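Long-range contacts in peptidyl-prolyl cis-trans isomerase (Hirschia baltica, PDB 5EX2), which probably catalyses the cis-trans isomerisation of peptide bonds preceding proline, as a periplasmic folding helper of the cyclophilin family: residues V97-P102 with N138-K143; P228-M233 with S261-S266. All coordinates share one frame; numbering follows the deposited sequence.

Contact 1. Residues V97-P102 with N138-K143; sequences VFRRDP and NYSEDK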
loop_
_atom_site.group_PDB
_atom_site.type_symbol
_atom_site.label_atom_id
_atom_site.label_comp_id
_atom_site.label_asym_id
_atom_site.label_seq_id
_atom_site.Cartn_x
_atom_site.Cartn_y
_atom_site.Cartn_z
ATOM N N VAL A 97 -8.592 7.493 8.264
ATOM C CA VAL A 97 -7.773 7.277 9.450
ATOM C C VAL A 97 -8.271 6.016 10.124
ATOM O O VAL A 97 -9.361 5.530 9.816
ATOM C CB VAL A 97 -7.844 8.458 10.448
ATOM C CG1 VAL A 97 -7.363 9.744 9.813
ATOM C CG2 VAL A 97 -9.256 8.637 10.986
ATOM N N PHE A 98 -7.478 5.472 11.037
ATOM C CA PHE A 98 -7.936 4.373 11.858
ATOM C C PHE A 98 -7.592 4.668 13.307
ATOM O O PHE A 98 -6.704 5.464 13.598
ATOM C CB PHE A 98 -7.351 3.029 11.390
ATOM C CG PHE A 98 -5.862 2.885 11.524
ATOM C CD1 PHE A 98 -5.001 3.518 10.646
ATOM C CD2 PHE A 98 -5.325 2.045 12.488
ATOM C CE1 PHE A 98 -3.631 3.346 10.751
ATOM C CE2 PHE A 98 -3.961 1.877 12.596
ATOM C CZ PHE A 98 -3.113 2.526 11.728
ATOM N N ARG A 99 -8.348 4.043 14.202
ATOM C CA ARG A 99 -8.144 4.155 15.641
ATOM C C ARG A 99 -7.156 3.084 16.055
ATOM O O ARG A 99 -7.484 1.894 16.015
ATOM C CB ARG A 99 -9.450 3.968 16.398
ATOM C CG ARG A 99 -10.564 4.911 15.991
ATOM C CD ARG A 99 -10.223 6.330 16.309
ATOM N NE ARG A 99 -9.984 6.506 17.735
ATOM C CZ ARG A 99 -9.501 7.619 18.270
ATOM N NH1 ARG A 99 -9.220 8.638 17.472
ATOM N NH2 ARG A 99 -9.290 7.706 19.587
ATOM N N ARG A 100 -5.951 3.500 16.418
ATOM C CA ARG A 100 -4.874 2.584 16.737
ATOM C C ARG A 100 -4.655 2.461 18.245
ATOM O O ARG A 100 -4.558 3.473 18.945
ATOM C CB ARG A 100 -3.617 3.067 16.040
ATOM C CG ARG A 100 -2.429 2.147 16.203
ATOM C CD ARG A 100 -1.180 2.665 15.490
ATOM N NE ARG A 100 -0.756 3.952 16.019
ATOM C CZ ARG A 100 0.075 4.115 17.038
ATOM N NH1 ARG A 100 0.622 3.067 17.649
ATOM N NH2 ARG A 100 0.354 5.335 17.459
ATOM N N ASP A 101 -4.573 1.229 18.730
ATOM C CA ASP A 101 -4.212 0.953 20.110
ATOM C C ASP A 101 -2.686 0.902 20.208
ATOM O O ASP A 101 -2.076 -0.045 19.728
ATOM C CB ASP A 101 -4.829 -0.372 20.558
ATOM C CG ASP A 101 -4.489 -0.741 21.991
ATOM O OD1 ASP A 101 -3.698 -0.028 22.641
ATOM O OD2 ASP A 101 -5.000 -1.788 22.457
ATOM N N PRO A 102 -2.061 1.911 20.828
ATOM C CA PRO A 102 -0.595 1.963 20.864
ATOM C C PRO A 102 0.049 0.857 21.685
ATOM O O PRO A 102 1.270 0.736 21.645
ATOM C CB PRO A 102 -0.299 3.308 21.525
ATOM C CG PRO A 102 -1.553 4.043 21.546
ATOM C CD PRO A 102 -2.652 3.059 21.529
ATOM N N ASN A 138 -4.094 7.354 26.880
ATOM C CA ASN A 138 -4.330 7.218 28.315
ATOM C C ASN A 138 -5.743 7.619 28.697
ATOM O O ASN A 138 -6.344 7.021 29.583
ATOM C CB ASN A 138 -3.321 8.058 29.096
ATOM C CG ASN A 138 -1.926 7.484 29.032
ATOM O OD1 ASN A 138 -1.021 8.077 28.448
ATOM N ND2 ASN A 138 -1.738 6.322 29.646
ATOM N N TYR A 139 -6.279 8.617 28.003
ATOM C CA TYR A 139 -7.534 9.220 28.409
ATOM C C TYR A 139 -8.583 9.267 27.311
ATOM O O TYR A 139 -9.684 9.745 27.545
ATOM C CB TYR A 139 -7.280 10.636 28.912
ATOM C CG TYR A 139 -6.307 10.707 30.053
ATOM C CD1 TYR A 139 -6.471 9.909 31.171
ATOM C CD2 TYR A 139 -5.213 11.555 30.004
ATOM C CE1 TYR A 139 -5.586 9.967 32.223
ATOM C CE2 TYR A 139 -4.324 11.618 31.061
ATOM C CZ TYR A 139 -4.511 10.815 32.153
ATOM O OH TYR A 139 -3.614 10.910 33.200
ATOM N N SER A 140 -8.267 8.761 26.128
ATOM C CA SER A 140 -9.268 8.763 25.071
ATOM C C SER A 140 -10.330 7.718 25.409
ATOM O O SER A 140 -10.060 6.749 26.119
ATOM C CB SER A 140 -8.639 8.490 23.717
ATOM O OG SER A 140 -8.061 7.213 23.734
ATOM N N GLU A 141 -11.537 7.901 24.883
ATOM C CA GLU A 141 -12.660 7.034 25.231
ATOM C C GLU A 141 -12.423 5.564 24.843
ATOM O O GLU A 141 -12.832 4.661 25.576
ATOM C CB GLU A 141 -13.939 7.580 24.571
ATOM C CG GLU A 141 -15.240 6.855 24.933
ATOM C CD GLU A 141 -15.683 5.833 23.890
ATOM O OE1 GLU A 141 -15.400 6.029 22.687
ATOM O OE2 GLU A 141 -16.335 4.840 24.277
ATOM N N ASP A 142 -11.715 5.322 23.737
ATOM C CA ASP A 142 -11.449 3.948 23.283
ATOM C C ASP A 142 -10.018 3.487 23.566
ATOM O O ASP A 142 -9.606 2.413 23.153
ATOM C CB ASP A 142 -11.758 3.821 21.783
ATOM C CG ASP A 142 -10.953 4.779 20.918
ATOM O OD1 ASP A 142 -10.156 5.594 21.443
ATOM O OD2 ASP A 142 -11.139 4.722 19.682
ATOM N N LYS A 143 -9.275 4.298 24.313
ATOM C CA LYS A 143 -7.867 4.028 24.599
ATOM C C LYS A 143 -7.065 3.845 23.318
ATOM O O LYS A 143 -6.098 3.097 23.277
ATOM C CB LYS A 143 -7.711 2.792 25.506
ATOM C CG LYS A 143 -8.503 2.872 26.806
ATOM C CD LYS A 143 -7.993 3.997 27.693
ATOM C CE LYS A 143 -8.478 3.854 29.132
ATOM N NZ LYS A 143 -8.035 4.992 29.991
HETATM O O HOH W 1 -4.358 1.644 24.729
HETATM O O HOH W 2 -8.007 -0.262 22.620
#

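Contact 2. Residues P228-M233 with S261-S266; sequences PEAWVM and SVVFVS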
loop_
_atom_site.group_PDB
_atom_site.type_symbol
_atom_site.label_atom_id
_atom_site.label_comp_id
_atom_site.label_asym_id
_atom_site.label_seq_id
_atom_site.Cartn_x
_atom_site.Cartn_y
_atom_site.Cartn_z
ATOM N N PRO A 228 3.008 -16.755 -6.006
ATOM C CA PRO A 228 4.237 -16.068 -5.608
ATOM C C PRO A 228 4.294 -15.986 -4.100
ATOM O O PRO A 228 3.248 -15.984 -3.455
ATOM C CB PRO A 228 4.118 -14.671 -6.243
ATOM C CG PRO A 228 2.740 -14.568 -6.766
ATOM C CD PRO A 228 2.147 -15.924 -6.865
ATOM N N GLU A 229 5.498 -15.935 -3.555
ATOM C CA GLU A 229 5.689 -15.853 -2.114
ATOM C C GLU A 229 6.398 -14.543 -1.813
ATOM O O GLU A 229 7.476 -14.276 -2.342
ATOM C CB GLU A 229 6.479 -17.061 -1.598
ATOM C CG GLU A 229 5.752 -18.400 -1.824
ATOM C CD GLU A 229 6.568 -19.651 -1.485
ATOM O OE1 GLU A 229 7.562 -19.574 -0.735
ATOM O OE2 GLU A 229 6.180 -20.730 -1.971
ATOM N N ALA A 230 5.778 -13.726 -0.965
ATOM C CA ALA A 230 6.313 -12.410 -0.637
ATOM C C ALA A 230 6.691 -12.305 0.830
ATOM O O ALA A 230 6.047 -12.896 1.700
ATOM C CB ALA A 230 5.303 -11.326 -1.002
ATOM N N TRP A 231 7.751 -11.559 1.075
ATOM C CA TRP A 231 8.193 -11.277 2.432
ATOM C C TRP A 231 8.483 -9.801 2.530
ATOM O O TRP A 231 8.914 -9.175 1.560
ATOM C CB TRP A 231 9.446 -12.082 2.812
ATOM C CG TRP A 231 9.222 -13.517 3.225
ATOM C CD1 TRP A 231 9.081 -14.007 4.508
ATOM C CD2 TRP A 231 9.180 -14.651 2.363
ATOM N NE1 TRP A 231 8.938 -15.374 4.478
ATOM C CE2 TRP A 231 8.988 -15.793 3.172
ATOM C CE3 TRP A 231 9.268 -14.809 0.984
ATOM C CZ2 TRP A 231 8.890 -17.073 2.643
ATOM C CZ3 TRP A 231 9.171 -16.076 0.458
ATOM C CH2 TRP A 231 8.979 -17.197 1.284
ATOM N N VAL A 232 8.249 -9.260 3.715
ATOM C CA VAL A 232 8.503 -7.857 4.024
ATOM C C VAL A 232 9.384 -7.835 5.246
ATOM O O VAL A 232 9.127 -8.547 6.214
ATOM C CB VAL A 232 7.195 -7.082 4.271
ATOM C CG1 VAL A 232 7.472 -5.645 4.683
ATOM C CG2 VAL A 232 6.323 -7.136 3.053
ATOM N N MET A 233 10.441 -7.049 5.194
ATOM C CA MET A 233 11.344 -6.939 6.333
ATOM C C MET A 233 10.574 -6.460 7.566
ATOM O O MET A 233 9.680 -5.632 7.491
ATOM C CB MET A 233 12.501 -5.994 6.003
ATOM C CG MET A 233 13.545 -5.843 7.136
ATOM S SD MET A 233 14.976 -4.914 6.630
ATOM C CE MET A 233 15.825 -6.088 5.578
ATOM N N SER A 261 11.347 -5.306 0.712
ATOM C CA SER A 261 10.351 -6.330 0.433
ATOM C C SER A 261 10.796 -7.134 -0.775
ATOM O O SER A 261 11.488 -6.619 -1.648
ATOM C CB SER A 261 8.979 -5.695 0.177
ATOM O OG SER A 261 8.617 -4.823 1.242
ATOM N N VAL A 262 10.408 -8.390 -0.817
ATOM C CA VAL A 262 10.796 -9.269 -1.914
ATOM C C VAL A 262 9.651 -10.190 -2.274
ATOM O O VAL A 262 8.912 -10.652 -1.409
ATOM C CB VAL A 262 12.033 -10.120 -1.549
ATOM C CG1 VAL A 262 13.255 -9.240 -1.387
ATOM C CG2 VAL A 262 11.781 -10.906 -0.268
ATOM N N VAL A 263 9.507 -10.440 -3.567
ATOM C CA VAL A 263 8.498 -11.343 -4.083
ATOM C C VAL A 263 9.210 -12.399 -4.923
ATOM O O VAL A 263 10.006 -12.070 -5.800
ATOM C CB VAL A 263 7.446 -10.615 -4.932
ATOM C CG1 VAL A 263 6.397 -11.607 -5.432
ATOM C CG2 VAL A 263 6.789 -9.479 -4.142
ATOM N N PHE A 264 8.957 -13.666 -4.611
ATOM C CA PHE A 264 9.572 -14.781 -5.317
ATOM C C PHE A 264 8.500 -15.533 -6.060
ATOM O O PHE A 264 7.539 -16.002 -5.465
ATOM C CB PHE A 264 10.279 -15.718 -4.342
ATOM C CG PHE A 264 11.353 -15.059 -3.536
ATOM C CD1 PHE A 264 12.556 -14.711 -4.121
ATOM C CD2 PHE A 264 11.167 -14.801 -2.183
ATOM C CE1 PHE A 264 13.562 -14.121 -3.372
ATOM C CE2 PHE A 264 12.163 -14.209 -1.423
ATOM C CZ PHE A 264 13.360 -13.866 -2.015
ATOM N N VAL A 265 8.661 -15.669 -7.367
ATOM C CA VAL A 265 7.663 -16.387 -8.135
ATOM C C VAL A 265 8.053 -17.843 -8.193
ATOM O O VAL A 265 9.209 -18.206 -7.946
ATOM C CB VAL A 265 7.487 -15.829 -9.560
ATOM C CG1 VAL A 265 6.921 -14.415 -9.501
ATOM C CG2 VAL A 265 8.788 -15.886 -10.345
ATOM N N SER A 266 7.064 -18.664 -8.516
ATOM C CA SER A 266 7.229 -20.102 -8.558
ATOM C C SER A 266 8.152 -20.541 -9.685
ATOM O O SER A 266 8.225 -19.884 -10.722
ATOM C CB SER A 266 5.871 -20.782 -8.741
ATOM O OG SER A 266 5.014 -20.525 -7.646
HETATM O O HOH W 3 6.003 -19.841 -5.198
#

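Contact 1. Residues V97-P102 with N138-K143
Arg99 meets Asp142 side-on, one nitrogen to each carboxylate oxygen, and this two-bond salt bridge carries most of the contact. NE donates to Asp142 OD2 at 2.9 Å, and NH2 donates to Asp142 OD1, also at 2.9 Å, in the straighter bond of the two (170° at the hydrogen). Both oxygens use their syn lone pairs, and the guanidinium and carboxylate planes lie 22° apart, so the groups meet edge to edge and nearly flat. The Arg99 chain is folded at chi2 and chi3 to bring NE round to the acid. Asp142 OD1 also accepts from the backbone N of Arg144, which helps fix the carboxylate's rotation.

Farther along, water bridges the gap. One water donates to both Asp101 OD1 and Lys143 O, which are 4.0 Å apart and do not bond directly; OD1 is also held by the backbone N of Lys103. A second water donates to Asp142 O and, weakly, to Asp101 OD2. Within 138-143, a type I turn from Ser140 to Lys143 is closed by Lys143 N to Ser140 O at 3.1 Å, and Lys143 NZ reaches back to Asn138 O at 2.7 Å. Ser140 OG bonds to Arg144 O.

Strand 98-100 is an outermost strand of a five-stranded antiparallel sheet and pairs directly with strand 145-148. The turn of 138-143 lies in the connection from strand 127-132 to strand 145-148, so the salt bridge ties that surface loop to the sheet edge. Arg100 starts out away from 138-143; its guanidinium forms a salt bridge with Asp134, earlier in the same connection, and hydrogen bonds with Thr131 and Ser147.

Contact 2. Residues P228-M233 with S261-S266
Trp231 and Phe264 meet rim to rim, neither ring lying over the face of the other. The six-membered ring of the indole and the phenyl ring have centroids 5.8 Å apart and planes at 61°. Trp231 CZ3 comes to 3.5 Å from Phe264 CD2, and CZ3 and CE3 both sit at the edge of the phenyl ring, near its plane. Both residues point to the same face of the sheet, from positions that are not directly paired; in both, CG is anti to the carbonyl carbon, beside the backbone N, and there the rims come together. The Trp231 side chain also touches Val10 and Gln11 of helix 7-11 and Trp17 and Ser19 of strand 17-19. Beside the rings, Val262 CG2 lies alongside Trp231 CB.

On the face carrying Ala230, Val232, Ser261 and Val263 the packing is largely aliphatic, with the Ser261 hydroxyl among the methyl groups. The two branches of Val263 divide the work: CG1 touches Pro228 CB at 3.9 Å, while CG2 meets Ala230 CB. Both methyl groups of Val232 approach Ser261 OG, which itself bonds to Thr259 O and to Arg190.

Four nearly straight backbone hydrogen bonds hold the strands together. Glu229 and Phe264 form one hydrogen-bonded pair, with Glu229 N donating to Phe264 O at 2.8 Å and Phe264 N returning a bond of the same length to Glu229 O. Trp231 and Val262 form the other pair; between them, Ala230 and Val263 are non-hydrogen-bonded.

The regular alternation of pairs, with axes at 170°, is that of an antiparallel beta ladder. It joins the central and one outer strand of a three-stranded antiparallel sheet separate from the eight-stranded cyclophilin barrel, with Pro228 and Val263 resting on Tyr36 of barrel strand 33-39.

In the fold
The two contacts come in series along the chain: contact 1 closes at residue 143, long before contact 2 opens at 228. Their centres are 33 Å apart, their nearest atoms about 15 Å, and they share no sheet. Contact 1 lies on the protein surface at the edge of the five-stranded sheet, close to the part of the chain holding Glu135, which binds magnesium. Contact 2 belongs to the small three-stranded sheet formed with strand 17-19, which brings residues near the N-terminus together with the C-terminal strand. Neither is in the eight-stranded barrel, so the two contacts lie in separate sheets outside the barrel, probably additions to it.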